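Local atomic coordinates of putative acyl-CoA thioester hydrolase YbhC (Escherichia coli K-12, PDB entry 3GRH), a protein that is a putative thioesterase of the outer membrane that belongs to the pectinesterase family but neither binds pectin nor has pectinesterase activity. Residues Phe309-Leu314 against Asn402-Tyr407; Val352-Ser357 against Lys367-Ala372. All coordinates share one frame; numbering follows the deposited sequence.

Contact 1 (Phe309-Leu314 against Asn402-Tyr407); sequences FAPATL and NRMWEY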
ATOM      1  N   PHE A 309      -8.739  -4.009   0.369  1.00  8.22           N
ATOM      2  CA  PHE A 309      -7.484  -4.747   0.412  1.00  8.23           C
ATOM      3  C   PHE A 309      -7.447  -5.911  -0.548  1.00 10.48           C
ATOM      4  O   PHE A 309      -8.394  -6.711  -0.612  1.00 12.06           O
ATOM      5  CB  PHE A 309      -7.274  -5.312   1.835  1.00  7.38           C
ATOM      6  CG  PHE A 309      -7.066  -4.290   2.862  1.00  8.41           C
ATOM      7  CD1 PHE A 309      -5.895  -3.549   2.925  1.00  8.79           C
ATOM      8  CD2 PHE A 309      -8.039  -4.094   3.786  1.00  8.88           C
ATOM      9  CE1 PHE A 309      -5.773  -2.540   3.853  1.00 12.35           C
ATOM     10  CE2 PHE A 309      -7.878  -3.150   4.766  1.00  9.21           C
ATOM     11  CZ  PHE A 309      -6.755  -2.374   4.778  1.00  8.45           C
ATOM     12  N   ALA A 310      -6.346  -6.031  -1.310  1.00  8.50           N
ATOM     13  CA  ALA A 310      -6.129  -7.156  -2.230  1.00  8.50           C
ATOM     14  C   ALA A 310      -4.736  -7.707  -2.081  1.00  8.42           C
ATOM     15  O   ALA A 310      -3.836  -7.456  -2.915  1.00  8.52           O
ATOM     16  CB  ALA A 310      -6.339  -6.663  -3.665  1.00 10.99           C
ATOM     17  N   PRO A 311      -4.506  -8.378  -0.972  1.00  9.58           N
ATOM     18  CA  PRO A 311      -3.228  -8.964  -0.695  1.00  8.93           C
ATOM     19  C   PRO A 311      -2.935 -10.178  -1.631  1.00  7.87           C
ATOM     20  O   PRO A 311      -3.844 -11.007  -1.948  1.00 10.10           O
ATOM     21  CB  PRO A 311      -3.367  -9.396   0.753  1.00  8.88           C
ATOM     22  CG  PRO A 311      -4.744  -9.524   1.003  1.00 12.23           C
ATOM     23  CD  PRO A 311      -5.486  -8.655   0.077  1.00 11.02           C
ATOM     24  N   ALA A 312      -1.666 -10.287  -1.969  1.00  8.30           N
ATOM     25  CA  ALA A 312      -1.100 -11.321  -2.803  1.00  7.81           C
ATOM     26  C   ALA A 312      -0.076 -12.168  -2.017  1.00  8.31           C
ATOM     27  O   ALA A 312       0.907 -12.693  -2.563  1.00 10.84           O
ATOM     28  CB  ALA A 312      -0.440 -10.734  -4.063  1.00  8.82           C
ATOM     29  N   THR A 313      -0.249 -12.254  -0.723  1.00  7.98           N
ATOM     30  CA  THR A 313       0.651 -12.883   0.174  1.00  6.74           C
ATOM     31  C   THR A 313       0.869 -14.373  -0.232  1.00  7.21           C
ATOM     32  O   THR A 313      -0.089 -15.143  -0.472  1.00  7.18           O
ATOM     33  CB  THR A 313       0.045 -12.874   1.541  1.00  8.13           C
ATOM     34  OG1 THR A 313      -0.610 -11.614   1.777  1.00  8.94           O
ATOM     35  CG2 THR A 313       1.131 -13.171   2.669  1.00  9.23           C
ATOM     36  N   LEU A 314       2.120 -14.819  -0.184  1.00  7.79           N
ATOM     37  CA  LEU A 314       2.453 -16.164  -0.532  1.00  9.06           C
ATOM     38  C   LEU A 314       1.869 -17.090   0.536  1.00  9.44           C
ATOM     39  O   LEU A 314       1.822 -16.758   1.697  1.00  8.04           O
ATOM     40  CB  LEU A 314       3.975 -16.354  -0.562  1.00 11.17           C
ATOM     41  CG  LEU A 314       4.585 -15.668  -1.751  1.00 12.02           C
ATOM     42  CD1 LEU A 314       6.100 -15.535  -1.544  1.00 16.44           C
ATOM     43  CD2 LEU A 314       4.236 -16.417  -3.004  1.00 14.43           C
ATOM     44  N   ASN A 402      -9.657 -18.782   3.074  1.00  8.16           N
ATOM     45  CA  ASN A 402      -8.995 -17.506   2.972  1.00  8.32           C
ATOM     46  C   ASN A 402      -8.394 -17.119   4.324  1.00  8.19           C
ATOM     47  O   ASN A 402      -8.652 -17.745   5.326  1.00 10.21           O
ATOM     48  CB  ASN A 402     -10.008 -16.482   2.467  1.00  8.83           C
ATOM     49  CG  ASN A 402     -10.218 -16.549   0.986  1.00 14.28           C
ATOM     50  OD1 ASN A 402      -9.418 -16.016   0.156  1.00 17.23           O
ATOM     51  ND2 ASN A 402     -11.254 -17.235   0.589  1.00  9.64           N
ATOM     52  N   ARG A 403      -7.597 -16.082   4.316  1.00  9.06           N
ATOM     53  CA  ARG A 403      -6.850 -15.576   5.456  1.00  7.74           C
ATOM     54  C   ARG A 403      -7.107 -14.093   5.640  1.00  7.95           C
ATOM     55  O   ARG A 403      -6.223 -13.299   5.906  1.00  9.04           O
ATOM     56  CB  ARG A 403      -5.357 -15.821   5.220  1.00  8.74           C
ATOM     57  CG  ARG A 403      -4.983 -17.238   5.106  1.00 10.54           C
ATOM     58  CD  ARG A 403      -3.508 -17.472   5.333  1.00 11.28           C
ATOM     59  NE  ARG A 403      -2.713 -16.862   4.253  1.00  9.68           N
ATOM     60  CZ  ARG A 403      -1.406 -16.788   4.224  1.00  8.76           C
ATOM     61  NH1 ARG A 403      -0.750 -17.219   5.255  1.00 10.23           N
ATOM     62  NH2 ARG A 403      -0.786 -16.265   3.190  1.00  9.77           N
ATOM     63  N   MET A 404      -8.386 -13.756   5.615  1.00  9.16           N
ATOM     64  CA  MET A 404      -8.890 -12.397   5.826  1.00 10.78           C
ATOM     65  C   MET A 404      -9.758 -12.379   7.096  1.00  9.94           C
ATOM     66  O   MET A 404     -10.798 -13.051   7.210  1.00 11.66           O
ATOM     67  CB  MET A 404      -9.584 -11.970   4.502  1.00 11.27           C
ATOM     68  CG  MET A 404      -8.621 -12.190   3.430  1.00 14.63           C
ATOM     69  SD  MET A 404      -9.246 -12.547   1.903  1.00 27.31           S
ATOM     70  CE  MET A 404      -9.055 -10.906   1.476  1.00 20.32           C
ATOM     71  N   TRP A 405      -9.282 -11.609   8.062  1.00  9.82           N
ATOM     72  CA  TRP A 405      -9.788 -11.646   9.428  1.00  9.59           C
ATOM     73  C   TRP A 405     -10.035 -10.289  10.069  1.00  8.94           C
ATOM     74  O   TRP A 405      -9.433  -9.313   9.642  1.00  8.77           O
ATOM     75  CB  TRP A 405      -8.768 -12.301  10.350  1.00 10.29           C
ATOM     76  CG  TRP A 405      -8.091 -13.538   9.841  1.00 10.11           C
ATOM     77  CD1 TRP A 405      -6.922 -13.570   9.248  1.00  8.92           C
ATOM     78  CD2 TRP A 405      -8.570 -14.907   9.879  1.00 10.95           C
ATOM     79  NE1 TRP A 405      -6.569 -14.887   8.938  1.00 10.86           N
ATOM     80  CE2 TRP A 405      -7.594 -15.709   9.262  1.00 10.88           C
ATOM     81  CE3 TRP A 405      -9.725 -15.519  10.340  1.00 12.80           C
ATOM     82  CZ2 TRP A 405      -7.728 -17.096   9.148  1.00 12.43           C
ATOM     83  CZ3 TRP A 405      -9.855 -16.894  10.216  1.00 12.12           C
ATOM     84  CH2 TRP A 405      -8.891 -17.666   9.661  1.00 14.07           C
ATOM     85  N   GLU A 406     -10.958 -10.264  11.050  1.00  8.77           N
ATOM     86  CA  GLU A 406     -11.240  -9.075  11.806  1.00  9.45           C
ATOM     87  C   GLU A 406     -11.132  -9.370  13.258  1.00  8.03           C
ATOM     88  O   GLU A 406     -11.309 -10.491  13.683  1.00  9.95           O
ATOM     89  CB  GLU A 406     -12.613  -8.590  11.534  1.00 10.05           C
ATOM     90  CG  GLU A 406     -12.768  -7.981  10.150  1.00 13.91           C
ATOM     91  CD  GLU A 406     -14.120  -7.511   9.967  1.00 19.18           C
ATOM     92  OE1 GLU A 406     -14.552  -6.396  10.480  1.00 17.35           O
ATOM     93  OE2 GLU A 406     -14.831  -8.355   9.419  1.00 19.92           O
ATOM     94  N   TYR A 407     -10.798  -8.369  14.027  1.00  9.68           N
ATOM     95  CA  TYR A 407     -10.789  -8.421  15.497  1.00  8.77           C
ATOM     96  C   TYR A 407     -11.110  -7.079  16.149  1.00  9.89           C
ATOM     97  O   TYR A 407     -10.494  -6.065  15.818  1.00 10.13           O
ATOM     98  CB  TYR A 407      -9.424  -8.871  15.987  1.00 10.90           C
ATOM     99  CG  TYR A 407      -9.276  -8.940  17.481  1.00 10.66           C
ATOM    100  CD1 TYR A 407      -9.940  -9.885  18.208  1.00  9.84           C
ATOM    101  CD2 TYR A 407      -8.423  -8.058  18.153  1.00  9.63           C
ATOM    102  CE1 TYR A 407      -9.787  -9.975  19.557  1.00 10.82           C
ATOM    103  CE2 TYR A 407      -8.314  -8.111  19.511  1.00 10.37           C
ATOM    104  CZ  TYR A 407      -8.966  -9.105  20.192  1.00 11.95           C
ATOM    105  OH  TYR A 407      -8.822  -9.156  21.562  1.00 15.25           O
TER

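Contact 2 (Val352-Ser357 against Lys367-Ala372); sequences VVIRDS and KPWADA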
ATOM      1  N   VAL A 352      -4.833 -10.696   5.466  1.00  7.18           N
ATOM      2  CA  VAL A 352      -5.140  -9.370   6.030  1.00  8.00           C
ATOM      3  C   VAL A 352      -5.869  -9.503   7.288  1.00  7.33           C
ATOM      4  O   VAL A 352      -6.739 -10.365   7.432  1.00  7.50           O
ATOM      5  CB  VAL A 352      -5.861  -8.475   5.071  1.00 11.68           C
ATOM      6  CG1 VAL A 352      -7.030  -9.100   4.558  1.00 14.15           C
ATOM      7  CG2 VAL A 352      -6.210  -7.111   5.733  1.00 10.33           C
ATOM      8  N   VAL A 353      -5.475  -8.693   8.268  1.00  7.41           N
ATOM      9  CA  VAL A 353      -6.202  -8.532   9.529  1.00  5.99           C
ATOM     10  C   VAL A 353      -6.587  -7.084   9.696  1.00  7.52           C
ATOM     11  O   VAL A 353      -5.738  -6.219   9.588  1.00  7.08           O
ATOM     12  CB  VAL A 353      -5.350  -8.984  10.715  1.00  7.29           C
ATOM     13  CG1 VAL A 353      -5.959  -8.618  12.032  1.00  7.13           C
ATOM     14  CG2 VAL A 353      -5.096 -10.476  10.687  1.00  8.54           C
ATOM     15  N   ILE A 354      -7.840  -6.816   9.963  1.00  6.38           N
ATOM     16  CA  ILE A 354      -8.318  -5.503  10.326  1.00  6.59           C
ATOM     17  C   ILE A 354      -8.745  -5.540  11.761  1.00  5.17           C
ATOM     18  O   ILE A 354      -9.607  -6.334  12.130  1.00  9.40           O
ATOM     19  CB  ILE A 354      -9.490  -5.061   9.423  1.00  7.63           C
ATOM     20  CG1 ILE A 354      -9.091  -4.963   7.981  1.00  8.99           C
ATOM     21  CG2 ILE A 354      -9.979  -3.632   9.875  1.00  9.55           C
ATOM     22  CD1 ILE A 354     -10.320  -4.716   7.048  1.00 10.57           C
ATOM     23  N   ARG A 355      -8.053  -4.771  12.600  1.00  6.49           N
ATOM     24  CA  ARG A 355      -8.285  -4.774  14.045  1.00  7.73           C
ATOM     25  C   ARG A 355      -8.433  -3.423  14.645  1.00  8.63           C
ATOM     26  O   ARG A 355      -7.850  -2.458  14.178  1.00  7.98           O
ATOM     27  CB  ARG A 355      -7.227  -5.555  14.812  1.00  7.17           C
ATOM     28  CG  ARG A 355      -5.859  -5.056  14.653  1.00 10.28           C
ATOM     29  CD  ARG A 355      -4.842  -5.941  15.416  1.00  9.39           C
ATOM     30  NE  ARG A 355      -5.092  -5.903  16.867  1.00  9.38           N
ATOM     31  CZ  ARG A 355      -4.647  -6.807  17.743  1.00 10.56           C
ATOM     32  NH1 ARG A 355      -3.829  -7.760  17.416  1.00 11.75           N
ATOM     33  NH2 ARG A 355      -4.968  -6.597  19.034  1.00 12.93           N
ATOM     34  N   ASP A 356      -9.228  -3.347  15.685  1.00  9.59           N
ATOM     35  CA  ASP A 356      -9.330  -2.147  16.457  1.00 10.28           C
ATOM     36  C   ASP A 356      -9.676  -0.868  15.623  1.00  8.78           C
ATOM     37  O   ASP A 356      -9.225   0.250  15.939  1.00 11.96           O
ATOM     38  CB  ASP A 356      -8.044  -1.919  17.269  1.00 11.33           C
ATOM     39  CG  ASP A 356      -7.618  -3.143  18.062  1.00 19.52           C
ATOM     40  OD1 ASP A 356      -8.451  -3.680  18.829  1.00 24.73           O
ATOM     41  OD2 ASP A 356      -6.413  -3.578  17.921  1.00 24.30           O
ATOM     42  N   SER A 357     -10.463  -1.069  14.584  1.00  9.29           N
ATOM     43  CA  SER A 357     -10.743  -0.082  13.592  1.00  8.78           C
ATOM     44  C   SER A 357     -12.214   0.269  13.490  1.00  9.57           C
ATOM     45  O   SER A 357     -13.076  -0.498  13.863  1.00 10.57           O
ATOM     46  CB  SER A 357     -10.228  -0.546  12.240  1.00  8.48           C
ATOM     47  OG  SER A 357      -8.787  -0.535  12.262  1.00  8.89           O
ATOM     48  N   LYS A 367     -21.432  -9.656   3.494  1.00 17.70           N
ATOM     49  CA  LYS A 367     -20.356 -10.288   2.768  1.00 16.71           C
ATOM     50  C   LYS A 367     -19.219  -9.279   2.574  1.00 14.36           C
ATOM     51  O   LYS A 367     -19.039  -8.671   1.532  1.00 12.92           O
ATOM     52  CB  LYS A 367     -20.832 -10.778   1.429  1.00 18.48           C
ATOM     53  CG  LYS A 367     -21.800 -11.893   1.493  1.00 21.25           C
ATOM     54  CD  LYS A 367     -21.993 -12.486   0.128  1.00 22.13           C
ATOM     55  CE  LYS A 367     -22.681 -13.842   0.215  1.00 27.74           C
ATOM     56  NZ  LYS A 367     -23.346 -14.058   1.543  1.00 32.36           N
ATOM     57  N   PRO A 368     -18.471  -9.017   3.632  1.00 11.82           N
ATOM     58  CA  PRO A 368     -17.423  -8.036   3.523  1.00 12.51           C
ATOM     59  C   PRO A 368     -16.213  -8.424   2.700  1.00 12.45           C
ATOM     60  O   PRO A 368     -15.454  -7.573   2.335  1.00 12.84           O
ATOM     61  CB  PRO A 368     -16.996  -7.831   4.990  1.00 14.81           C
ATOM     62  CG  PRO A 368     -17.413  -9.097   5.635  1.00 14.49           C
ATOM     63  CD  PRO A 368     -18.623  -9.535   5.002  1.00 12.92           C
ATOM     64  N   TRP A 369     -16.048  -9.707   2.425  1.00 11.57           N
ATOM     65  CA  TRP A 369     -14.953 -10.204   1.644  1.00 10.13           C
ATOM     66  C   TRP A 369     -15.453 -10.895   0.380  1.00 11.72           C
ATOM     67  O   TRP A 369     -16.339 -11.764   0.394  1.00 12.25           O
ATOM     68  CB  TRP A 369     -14.140 -11.175   2.470  1.00 11.36           C
ATOM     69  CG  TRP A 369     -13.687 -10.715   3.801  1.00  9.65           C
ATOM     70  CD1 TRP A 369     -14.152 -11.132   4.988  1.00 12.20           C
ATOM     71  CD2 TRP A 369     -12.619  -9.772   4.097  1.00 11.81           C
ATOM     72  NE1 TRP A 369     -13.441 -10.518   6.024  1.00 11.13           N
ATOM     73  CE2 TRP A 369     -12.510  -9.675   5.451  1.00 12.95           C
ATOM     74  CE3 TRP A 369     -11.729  -9.037   3.287  1.00 12.41           C
ATOM     75  CZ2 TRP A 369     -11.557  -8.867   6.051  1.00 12.08           C
ATOM     76  CZ3 TRP A 369     -10.806  -8.247   3.881  1.00 10.63           C
ATOM     77  CH2 TRP A 369     -10.723  -8.163   5.218  1.00 10.21           C
ATOM     78  N   ALA A 370     -14.893 -10.466  -0.729  1.00 11.36           N
ATOM     79  CA  ALA A 370     -15.296 -10.942  -2.058  1.00 12.13           C
ATOM     80  C   ALA A 370     -14.491 -12.144  -2.533  1.00 13.12           C
ATOM     81  O   ALA A 370     -13.408 -12.452  -2.035  1.00 13.94           O
ATOM     82  CB  ALA A 370     -15.160  -9.792  -3.058  1.00 13.10           C
ATOM     83  N   ASP A 371     -14.980 -12.784  -3.589  1.00 14.42           N
ATOM     84  CA  ASP A 371     -14.184 -13.837  -4.213  1.00 14.27           C
ATOM     85  C   ASP A 371     -12.886 -13.300  -4.799  1.00 14.42           C
ATOM     86  O   ASP A 371     -12.763 -12.089  -5.106  1.00 13.65           O
ATOM     87  CB  ASP A 371     -14.955 -14.450  -5.350  1.00 16.25           C
ATOM     88  CG  ASP A 371     -16.267 -15.048  -4.920  1.00 19.94           C
ATOM     89  OD1 ASP A 371     -16.575 -15.138  -3.697  1.00 21.13           O
ATOM     90  OD2 ASP A 371     -17.044 -15.435  -5.853  1.00 22.53           O
ATOM     91  N   ALA A 372     -11.922 -14.190  -5.021  1.00 13.37           N
ATOM     92  CA  ALA A 372     -10.579 -13.736  -5.454  1.00 14.93           C
ATOM     93  C   ALA A 372     -10.548 -13.213  -6.856  1.00 15.96           C
ATOM     94  O   ALA A 372     -11.305 -13.681  -7.728  1.00 15.26           O
ATOM     95  CB  ALA A 372      -9.579 -14.850  -5.330  1.00 14.46           C
TER

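Contact 1 (Phe309-Leu314 against Asn402-Tyr407)
Arg403 and Leu314 make the polar half of this contact. The guanidinium nitrogen NH2 of Arg403 gives a weak hydrogen bond to the backbone O of Leu314, 3.0 Å long and bent to 135° at the hydrogen. The carbonyl lies at the edge of the guanidinium, near its plane. The arginine chain leaves with CG beside the backbone N (chi1 -62°). Its CB points toward 309-314, and the chain bends at chi3 (-67°) before the guanidinium reaches Leu314. Two more carbonyls hold the same group: NH2 also bonds to Asn349 O, and NH1 bonds to Ile317 O. The methyl CG2 of Thr313 packs beside the guanidinium, 3.7 Å from Arg403 NH2, with the two side chains at a slant. The hydroxyl of Thr313 turns to the backbone N of Gln351, at the start of the neighbouring strand 351-355.

The apolar half is a single pair. The methyl end of Met404 comes up to the ring of Pro311, with CE 4.4 Å from CD. Both residues direct CB toward the opposite segment, yet their CA atoms remain 9.3 Å apart. The side chains therefore span the interior between strand 307-311 and strand 403-407, two faces of the parallel beta-helix. Met404 is about 5 Å from Arg340, a substrate-binding residue by similarity, and Pro311 is about 7 Å from Asp280, the predicted nucleophile, side chain to side chain.

The carbonyls of Leu314, Asn349 and Ile317 probably offset the charge of the buried guanidinium and limit its rotation, the Leu314 bond being weak. The methionine and proline meet by apolar contact alone.

Contact 2 (Val352-Ser357 against Lys367-Ala372)
The interior of a right-handed parallel beta-helix, the fold of the pectinesterase family, contains this contact near the C-terminal end of the coil. Trp369 reaches inward from the short strand 369-373 and meets two aliphatic side chains of strand 351-355. The CZ3-CH2 end of its six-membered ring does the touching. CG1 of Val352 lies 3.9 Å from CH2 and equally 3.9 Å from CZ3, so this methyl straddles one ring bond. CD1 of Ile354 approaches CH2 at 3.9 Å. Both methyls come at a slant to the indole. The side chains of Ile354 and Trp369 run past each other in opposite directions. The ring of Phe379 also meets the indole, with the planes at about 25°.

Alternation along the strand explains the pairing: Val352 and Ile354 direct CB toward Trp369, while Val353 between them directs it away. In Val352, CG1 sits between the backbone N and the carbonyl carbon (chi1 54°), and this is the branch that meets the ring. Ile354 extends CD1 through a trans chi2 of 172°. The long indole bridges backbones whose nearest CA atoms, those of Val352 and Trp369, are 10.8 Å apart.

All three touching residues are buried. The Trp369 side chain is about 6 Å from that of Arg340, which binds substrate by similarity, and about 10 Å from that of the predicted nucleophile Asp280. Leu338 touches both Ile354 and Trp369 from strand 337-342, the neighbour of 369-373. Met404 touches Val352 and Trp369 from strand 403-407, the neighbour of 351-355.

The centres of contacts 1 and 2 are 7 Å apart. Both segments of contact 2 fall between the two of contact 1 in sequence: 309-314 comes first, then 352-357, 367-372 and finally 402-407. Strands 351-355 and 403-407 are parallel neighbours. Trp405 N lies 2.9 Å from Val352 O, and Trp405 O lies 3.0 Å from Ile354 N, both probable hydrogen bonds. Strand 307-311 neighbours 337-342, which in turn neighbours 369-373. Together the contacts join two faces of the beta-helix across its interior, near the probable substrate-binding residue Arg340, with the predicted nucleophile Asp280 somewhat further off.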